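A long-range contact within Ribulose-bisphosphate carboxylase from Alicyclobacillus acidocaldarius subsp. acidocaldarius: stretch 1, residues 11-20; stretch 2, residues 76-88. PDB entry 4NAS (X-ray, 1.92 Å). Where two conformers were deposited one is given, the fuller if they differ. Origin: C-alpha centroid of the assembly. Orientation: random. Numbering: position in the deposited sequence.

Stretch 1, residues 11-20: DAVVATYRLR
Stretch 2 76-88: AEIDIAYPVANLN

The most distinctive feature of this contact is a pair of tyrosines, Tyr 17 and Tyr 82, that come from different strands and different rungs of the ladder yet bring their hydroxyls together, with Tyr 17 OH 3.0 Å from Tyr 82 OH. Both use chi1 m (-53° and -60°), with chi2 of -87° and 86°. The rings meet across the intervening rung, Ala 15 with Ile 80, on the same face: Ile 80 CG1 lies at the edge of the Tyr 17 ring, 4.1 Å from Tyr 17 CE2, and Ala 15 CB lies at the edge of the Tyr 82 ring, 4.2 Å from Tyr 82 CE1.

The framework is an antiparallel pair of extended strands, 12-20 and 76-83, whose N-to-C directions differ by 157° and whose axes approach to 4.3 Å. Phi and psi remain in the beta region, with phi between -81 and -149° and psi between 112 and 160°, except at Pro 83 (-55/136). Hydrogen-bonded pairs are Val 13 with Tyr 82, Ala 15 with Ile 80, Tyr 17 with Ile 78 and Leu 19 with Ala 76, at CA-CA separations of 5.1 to 5.6 Å. Each pair makes two N-H...O bonds; the shortest runs from Tyr 82 N to Val 13 O (2.8 Å, 173°). Between them the narrow pairs Val 14-Ala 81, Thr 16-Asp 79 and Arg 18-Glu 77 have CA atoms 4.4 to 4.6 Å apart. This spacing permits CA-H...O contacts, such as Glu 77 CA to Tyr 17 O at 3.0 Å.

The tyrosine-bearing face also carries Leu 19 (chi1 p, chi2 p) and Ile 78 (m, t), which pack with Leu 19 CD2 3.5 Å from Ile 78 CD1. Ile 80 is m, m. The opposite face is more polar: Thr 16 and Asp 79, both chi1 m, are joined by a hydrogen bond from Thr 16 OG1 to Asp 79 OD1 at 2.7 Å. Beside them Val 14 (t) places CG2 4.1 Å from Ala 81 CB. Arg 18 (t, t, t) starts on the same face as Glu 77 (m, t), but the end of its side chain leads away from stretch 2.

At Ala 12 and Pro 83 the CA atoms close to 4.1 Å while the side chains diverge. Stretch 2 then turns into a 3-10 segment, 84-86, with phi/psi of -69/-21 at Val 84. Val 84 N donates to Asp 11 O (2.9 Å, 164°), extending the pairing beyond the last bridge, and a water donates to Asp 11 O and accepts from Ala 85 N, each at 3.0 Å. Leu 87 (m, t) turns back toward stretch 1, its CD1 lying 4.1 Å from Val 13 CG2.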

# COMPACT_ATOMS: atom_id res chain seq x y z
N ASP B 11 -10.50 -24.46 6.14
CA ASP B 11 -11.46 -23.55 5.51
C ASP B 11 -11.19 -22.09 5.86
O ASP B 11 -12.06 -21.22 5.69
CB ASP B 11 -12.89 -23.92 5.92
N ALA B 12 -9.98 -21.79 6.32
CA ALA B 12 -9.69 -20.46 6.83
C ALA B 12 -8.26 -20.01 6.54
O ALA B 12 -7.37 -20.83 6.38
CB ALA B 12 -9.94 -20.40 8.33
N VAL B 13 -8.06 -18.71 6.45
CA VAL B 13 -6.71 -18.14 6.39
C VAL B 13 -6.17 -18.09 7.80
O VAL B 13 -6.81 -17.51 8.68
CB VAL B 13 -6.76 -16.69 5.84
CG1 VAL B 13 -5.40 -16.00 6.00
CG2 VAL B 13 -7.21 -16.70 4.40
N VAL B 14 -5.01 -18.69 8.04
CA VAL B 14 -4.42 -18.61 9.37
C VAL B 14 -3.23 -17.65 9.34
O VAL B 14 -2.21 -17.90 8.67
CB VAL B 14 -3.98 -19.99 9.91
CG1 VAL B 14 -3.44 -19.85 11.31
CG2 VAL B 14 -5.18 -20.96 9.89
N ALA B 15 -3.38 -16.54 10.05
CA ALA B 15 -2.33 -15.54 10.16
C ALA B 15 -1.59 -15.66 11.49
O ALA B 15 -2.20 -15.87 12.53
CB ALA B 15 -2.93 -14.15 10.00
N THR B 16 -0.27 -15.52 11.42
CA THR B 16 0.59 -15.49 12.59
C THR B 16 1.11 -14.09 12.76
O THR B 16 1.70 -13.54 11.81
CB THR B 16 1.80 -16.41 12.39
OG1 THR B 16 1.36 -17.76 12.19
CG2 THR B 16 2.73 -16.36 13.61
N TYR B 17 0.89 -13.52 13.94
CA TYR B 17 1.37 -12.18 14.29
C TYR B 17 2.44 -12.27 15.37
O TYR B 17 2.36 -13.12 16.25
CB TYR B 17 0.22 -11.30 14.82
CG TYR B 17 -0.95 -11.26 13.89
CD1 TYR B 17 -1.01 -10.32 12.85
CD2 TYR B 17 -1.99 -12.17 14.02
CE1 TYR B 17 -2.08 -10.30 11.98
CE2 TYR B 17 -3.07 -12.15 13.16
CZ TYR B 17 -3.11 -11.23 12.15
OH TYR B 17 -4.18 -11.20 11.29
N ARG B 18 3.44 -11.40 15.26
CA ARG B 18 4.41 -11.18 16.33
C ARG B 18 4.04 -9.86 16.98
O ARG B 18 3.94 -8.83 16.29
CB ARG B 18 5.83 -11.05 15.75
CG ARG B 18 6.90 -10.75 16.83
CD ARG B 18 8.12 -10.02 16.24
NE ARG B 18 9.18 -9.80 17.23
CZ ARG B 18 9.30 -8.72 18.00
NH1 ARG B 18 8.41 -7.74 17.93
NH2 ARG B 18 10.30 -8.63 18.86
N LEU B 19 3.88 -9.85 18.30
CA LEU B 19 3.46 -8.62 18.99
C LEU B 19 4.02 -8.54 20.40
O LEU B 19 4.40 -9.56 20.99
CB LEU B 19 1.93 -8.52 19.02
CG LEU B 19 1.14 -9.71 19.59
CD1 LEU B 19 0.99 -9.64 21.10
CD2 LEU B 19 -0.23 -9.83 18.95
N ARG B 20 4.06 -7.32 20.94
CA ARG B 20 4.48 -7.09 22.32
C ARG B 20 3.27 -6.68 23.16
O ARG B 20 2.46 -5.87 22.72
CB ARG B 20 5.56 -6.00 22.37
CG ARG B 20 5.99 -5.63 23.77
CD ARG B 20 7.15 -4.64 23.74
NE ARG B 20 7.57 -4.28 25.09
CZ ARG B 20 8.84 -4.13 25.48
NH1 ARG B 20 9.82 -4.33 24.62
NH2 ARG B 20 9.11 -3.79 26.73
N ALA B 76 5.15 -12.19 21.89
CA ALA B 76 4.43 -13.41 21.63
C ALA B 76 4.02 -13.53 20.17
O ALA B 76 3.98 -12.54 19.43
CB ALA B 76 3.21 -13.51 22.53
N GLU B 77 3.74 -14.77 19.77
CA GLU B 77 3.10 -15.03 18.50
C GLU B 77 1.68 -15.49 18.77
O GLU B 77 1.43 -16.24 19.72
CB GLU B 77 3.84 -16.10 17.71
CG GLU B 77 5.09 -15.57 17.01
CD GLU B 77 5.75 -16.61 16.14
OE1 GLU B 77 5.23 -17.74 16.05
OE2 GLU B 77 6.81 -16.29 15.55
N ILE B 78 0.75 -15.02 17.96
CA ILE B 78 -0.63 -15.45 18.06
C ILE B 78 -1.02 -15.89 16.67
O ILE B 78 -0.64 -15.25 15.70
CB ILE B 78 -1.50 -14.27 18.49
CG1 ILE B 78 -1.18 -13.89 19.94
CG2 ILE B 78 -2.97 -14.61 18.35
CD1 ILE B 78 -1.83 -12.61 20.37
N ASP B 79 -1.75 -17.01 16.58
CA ASP B 79 -2.29 -17.47 15.30
C ASP B 79 -3.81 -17.27 15.32
O ASP B 79 -4.47 -17.73 16.25
CB ASP B 79 -1.99 -18.96 15.07
CG ASP B 79 -0.50 -19.29 15.00
OD1 ASP B 79 0.31 -18.44 14.60
OD2 ASP B 79 -0.15 -20.44 15.34
N ILE B 80 -4.36 -16.60 14.30
CA ILE B 80 -5.81 -16.41 14.20
C ILE B 80 -6.34 -17.01 12.89
O ILE B 80 -5.75 -16.80 11.82
CB ILE B 80 -6.20 -14.91 14.25
CG1 ILE B 80 -5.66 -14.23 15.52
CG2 ILE B 80 -7.71 -14.73 14.16
CD1 ILE B 80 -6.20 -14.83 16.83
N ALA B 81 -7.43 -17.78 12.97
CA ALA B 81 -8.08 -18.34 11.77
C ALA B 81 -9.28 -17.50 11.33
O ALA B 81 -10.22 -17.30 12.10
CB ALA B 81 -8.50 -19.78 12.02
N TYR B 82 -9.23 -17.02 10.09
CA TYR B 82 -10.31 -16.21 9.49
C TYR B 82 -11.01 -17.01 8.40
O TYR B 82 -10.42 -17.29 7.35
CB TYR B 82 -9.75 -14.94 8.84
CG TYR B 82 -9.01 -14.03 9.79
CD1 TYR B 82 -7.66 -14.24 10.07
CD2 TYR B 82 -9.66 -12.97 10.41
CE1 TYR B 82 -6.98 -13.43 10.94
CE2 TYR B 82 -8.96 -12.13 11.28
CZ TYR B 82 -7.62 -12.38 11.54
OH TYR B 82 -6.89 -11.59 12.40
N PRO B 83 -12.28 -17.37 8.64
CA PRO B 83 -13.03 -18.22 7.70
C PRO B 83 -13.01 -17.60 6.32
O PRO B 83 -13.21 -16.39 6.20
CB PRO B 83 -14.46 -18.18 8.27
CG PRO B 83 -14.28 -17.92 9.73
CD PRO B 83 -13.06 -17.01 9.83
N VAL B 84 -12.78 -18.40 5.29
CA VAL B 84 -12.62 -17.88 3.93
C VAL B 84 -13.93 -17.32 3.38
O VAL B 84 -13.95 -16.49 2.47
CB VAL B 84 -12.06 -18.98 3.00
CG1 VAL B 84 -12.06 -18.55 1.53
CG2 VAL B 84 -10.66 -19.34 3.45
N ALA B 85 -15.04 -17.76 3.97
CA ALA B 85 -16.35 -17.34 3.52
C ALA B 85 -16.60 -15.86 3.73
O ALA B 85 -17.56 -15.32 3.17
CB ALA B 85 -17.44 -18.16 4.20
N ASN B 86 -15.77 -15.20 4.54
CA ASN B 86 -15.94 -13.76 4.74
C ASN B 86 -15.18 -12.90 3.74
O ASN B 86 -15.32 -11.67 3.72
CB ASN B 86 -15.52 -13.35 6.16
CG ASN B 86 -16.28 -14.09 7.20
OD1 ASN B 86 -17.38 -14.59 6.94
ND2 ASN B 86 -15.70 -14.20 8.39
N LEU B 87 -14.36 -13.56 2.91
CA LEU B 87 -13.57 -12.85 1.91
C LEU B 87 -14.34 -12.85 0.59
O LEU B 87 -15.41 -13.47 0.47
CB LEU B 87 -12.16 -13.46 1.76
CG LEU B 87 -11.34 -13.53 3.06
CD1 LEU B 87 -9.93 -14.08 2.83
CD2 LEU B 87 -11.25 -12.18 3.75
N ASN B 88 -13.82 -12.14 -0.40
CA ASN B 88 -14.52 -11.99 -1.68
C ASN B 88 -13.57 -12.15 -2.85
O ASN B 88 -13.86 -11.67 -3.94
CB ASN B 88 -15.23 -10.62 -1.77
CG ASN B 88 -14.25 -9.43 -1.88
OD1 ASN B 88 -13.03 -9.63 -1.90
ND2 ASN B 88 -14.78 -8.21 -1.96
O HOH W 1 -14.93 -20.34 5.45